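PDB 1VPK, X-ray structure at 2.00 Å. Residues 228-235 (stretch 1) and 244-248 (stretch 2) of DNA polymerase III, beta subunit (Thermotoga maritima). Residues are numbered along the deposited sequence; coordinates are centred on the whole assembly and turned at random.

Stretch 1 (228-235) RYDGRRVS
Stretch 2 (244-248) VMRVV

Stretch 1 folds back on itself as a hairpin, and the edge offered by its second strand, Arg233 to Ser235, receives stretch 2 in antiparallel register. The two strand axes approach to 4.6 Å with their N-to-C directions 161° apart. Val234 and Met245 form the hydrogen-bonded pair (CA–CA 5.3 Å): Val234 N donates to Met245 O at 3.0 Å, and Met245 N to Val234 O at 2.8 Å. Arg233–Arg246 and Ser235–Val244 are the flanking non-hydrogen-bonded pairs, where the CA atoms draw in to 4.4 and 4.2 Å. A further, nearly linear bond joins Val247 N to Arg232 O (3.0 Å, 174°). The paired residues have extended backbones (phi -135° to -75°, psi 126° to 153°).

The hairpin turn is held by Asp230 (chi1 p), whose OD1 accepts from Arg232 N at 2.9 Å and Arg233 N at 2.7 Å. Gly231, at phi/psi 99/-23, takes a conformation in which a CB would jam against the preceding carbonyl oxygen.

On the face carrying Val234 and Met245, apolar surfaces interlock. Val247, its CB directed toward stretch 1 and chi1 off-well at 130°, sets CG2 over the shallow notch where Tyr229 and Val234 meet: CG2 lies 3.8 Å from Tyr229 CE1, meeting the ring (chi1 t) obliquely, and 3.8 Å from Val234 CG2. Val234 (t) also presents CG1 to Met245 CE at 4.2 Å, where the end of the methionine (m, t, m) comes nearer.

The other face carries Arg233, Arg246, Ser235 and Val244. Arg233 (chi1 m, chi2 -148°, chi3 m, chi4 178°) lays its guanidinium against Val244 (p), with CG2 over one face and NH1 3.6 Å from CG1, while its CD packs 3.8 Å from CG of Arg246 (m, t, p), aliphatic against aliphatic. Ser235 OG (m) rests 3.8 Å from Val244 CG2. Together the stretches bury 464 Å².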

# COMPACT_ATOMS: atom_id res chain seq x y z
N ARG A 228 -21.24 24.59 -16.64
CA ARG A 228 -21.72 25.20 -17.90
C ARG A 228 -21.19 24.44 -19.11
O ARG A 228 -19.99 24.09 -19.18
CB ARG A 228 -21.29 26.67 -18.02
CG ARG A 228 -21.99 27.43 -19.19
CD ARG A 228 -21.71 28.95 -19.13
NE ARG A 228 -20.28 29.23 -19.16
CZ ARG A 228 -19.51 29.47 -18.10
NH1 ARG A 228 -20.00 29.46 -16.86
NH2 ARG A 228 -18.20 29.69 -18.27
N TYR A 229 -22.08 24.20 -20.06
CA TYR A 229 -21.74 23.46 -21.24
C TYR A 229 -22.07 24.29 -22.45
O TYR A 229 -23.21 24.78 -22.58
CB TYR A 229 -22.54 22.16 -21.25
CG TYR A 229 -22.50 21.34 -22.54
CD1 TYR A 229 -21.32 20.91 -23.05
CD2 TYR A 229 -23.68 20.98 -23.21
CE1 TYR A 229 -21.26 20.17 -24.24
CE2 TYR A 229 -23.63 20.20 -24.40
CZ TYR A 229 -22.40 19.80 -24.89
OH TYR A 229 -22.27 19.05 -26.05
N ASP A 230 -21.10 24.47 -23.36
CA ASP A 230 -21.33 25.32 -24.56
C ASP A 230 -21.38 24.57 -25.89
O ASP A 230 -21.41 25.20 -26.95
CB ASP A 230 -20.34 26.50 -24.63
CG ASP A 230 -18.90 26.08 -24.84
OD1 ASP A 230 -18.64 24.90 -25.19
OD2 ASP A 230 -18.01 26.94 -24.60
N GLY A 231 -21.44 23.25 -25.84
CA GLY A 231 -21.43 22.44 -27.07
C GLY A 231 -20.05 21.87 -27.35
O GLY A 231 -19.92 20.90 -28.07
N ARG A 232 -19.00 22.50 -26.81
CA ARG A 232 -17.64 22.04 -27.05
C ARG A 232 -16.85 21.84 -25.79
O ARG A 232 -16.01 20.96 -25.74
CB ARG A 232 -16.86 23.01 -27.97
CG ARG A 232 -17.46 23.14 -29.36
CD ARG A 232 -18.04 24.55 -29.62
N ARG A 233 -17.12 22.67 -24.78
CA ARG A 233 -16.45 22.62 -23.52
C ARG A 233 -17.40 22.72 -22.35
O ARG A 233 -18.46 23.33 -22.46
CB ARG A 233 -15.46 23.79 -23.44
CG ARG A 233 -14.43 23.74 -24.54
CD ARG A 233 -13.15 24.31 -24.06
NE ARG A 233 -13.23 25.75 -23.98
CZ ARG A 233 -12.23 26.52 -23.54
NH1 ARG A 233 -11.08 25.99 -23.10
NH2 ARG A 233 -12.39 27.84 -23.52
N VAL A 234 -16.99 22.15 -21.23
CA VAL A 234 -17.71 22.21 -19.97
C VAL A 234 -16.76 22.90 -18.95
O VAL A 234 -15.61 22.46 -18.77
CB VAL A 234 -18.04 20.80 -19.49
CG1 VAL A 234 -18.74 20.80 -18.09
CG2 VAL A 234 -18.92 20.10 -20.50
N SER A 235 -17.27 23.95 -18.31
CA SER A 235 -16.62 24.59 -17.19
C SER A 235 -17.29 24.08 -15.94
O SER A 235 -18.51 24.01 -15.88
CB SER A 235 -16.76 26.12 -17.25
OG SER A 235 -15.91 26.69 -18.25
N VAL A 244 -11.99 23.87 -16.95
CA VAL A 244 -12.62 23.79 -18.25
C VAL A 244 -12.11 22.55 -18.94
O VAL A 244 -10.91 22.24 -18.89
CB VAL A 244 -12.43 25.06 -19.14
CG1 VAL A 244 -10.94 25.25 -19.54
CG2 VAL A 244 -13.29 24.98 -20.37
N MET A 245 -13.02 21.80 -19.52
CA MET A 245 -12.68 20.52 -20.12
C MET A 245 -13.27 20.43 -21.50
O MET A 245 -14.46 20.69 -21.66
CB MET A 245 -13.25 19.40 -19.28
CG MET A 245 -12.62 19.27 -17.96
SD MET A 245 -13.66 18.62 -16.65
CE MET A 245 -14.94 19.91 -16.52
N ARG A 246 -12.47 20.05 -22.50
CA ARG A 246 -13.04 19.78 -23.83
C ARG A 246 -13.75 18.46 -23.81
O ARG A 246 -13.24 17.47 -23.33
CB ARG A 246 -11.99 19.75 -24.94
CG ARG A 246 -11.28 21.13 -25.15
CD ARG A 246 -10.06 21.03 -26.08
NE ARG A 246 -10.37 20.40 -27.38
CZ ARG A 246 -10.86 21.05 -28.44
NH1 ARG A 246 -11.12 22.36 -28.38
NH2 ARG A 246 -11.09 20.39 -29.57
N VAL A 247 -14.94 18.48 -24.40
CA VAL A 247 -15.84 17.34 -24.44
C VAL A 247 -15.26 16.21 -25.32
O VAL A 247 -14.54 16.51 -26.23
CB VAL A 247 -17.20 17.93 -24.91
CG1 VAL A 247 -17.83 17.20 -26.04
CG2 VAL A 247 -18.04 18.19 -23.71
N VAL A 248 -15.51 14.95 -25.03
CA VAL A 248 -14.94 13.93 -25.91
C VAL A 248 -15.66 13.88 -27.29
O VAL A 248 -16.88 13.83 -27.36
CB VAL A 248 -14.89 12.56 -25.27
CG1 VAL A 248 -14.26 11.56 -26.22
CG2 VAL A 248 -14.10 12.64 -23.95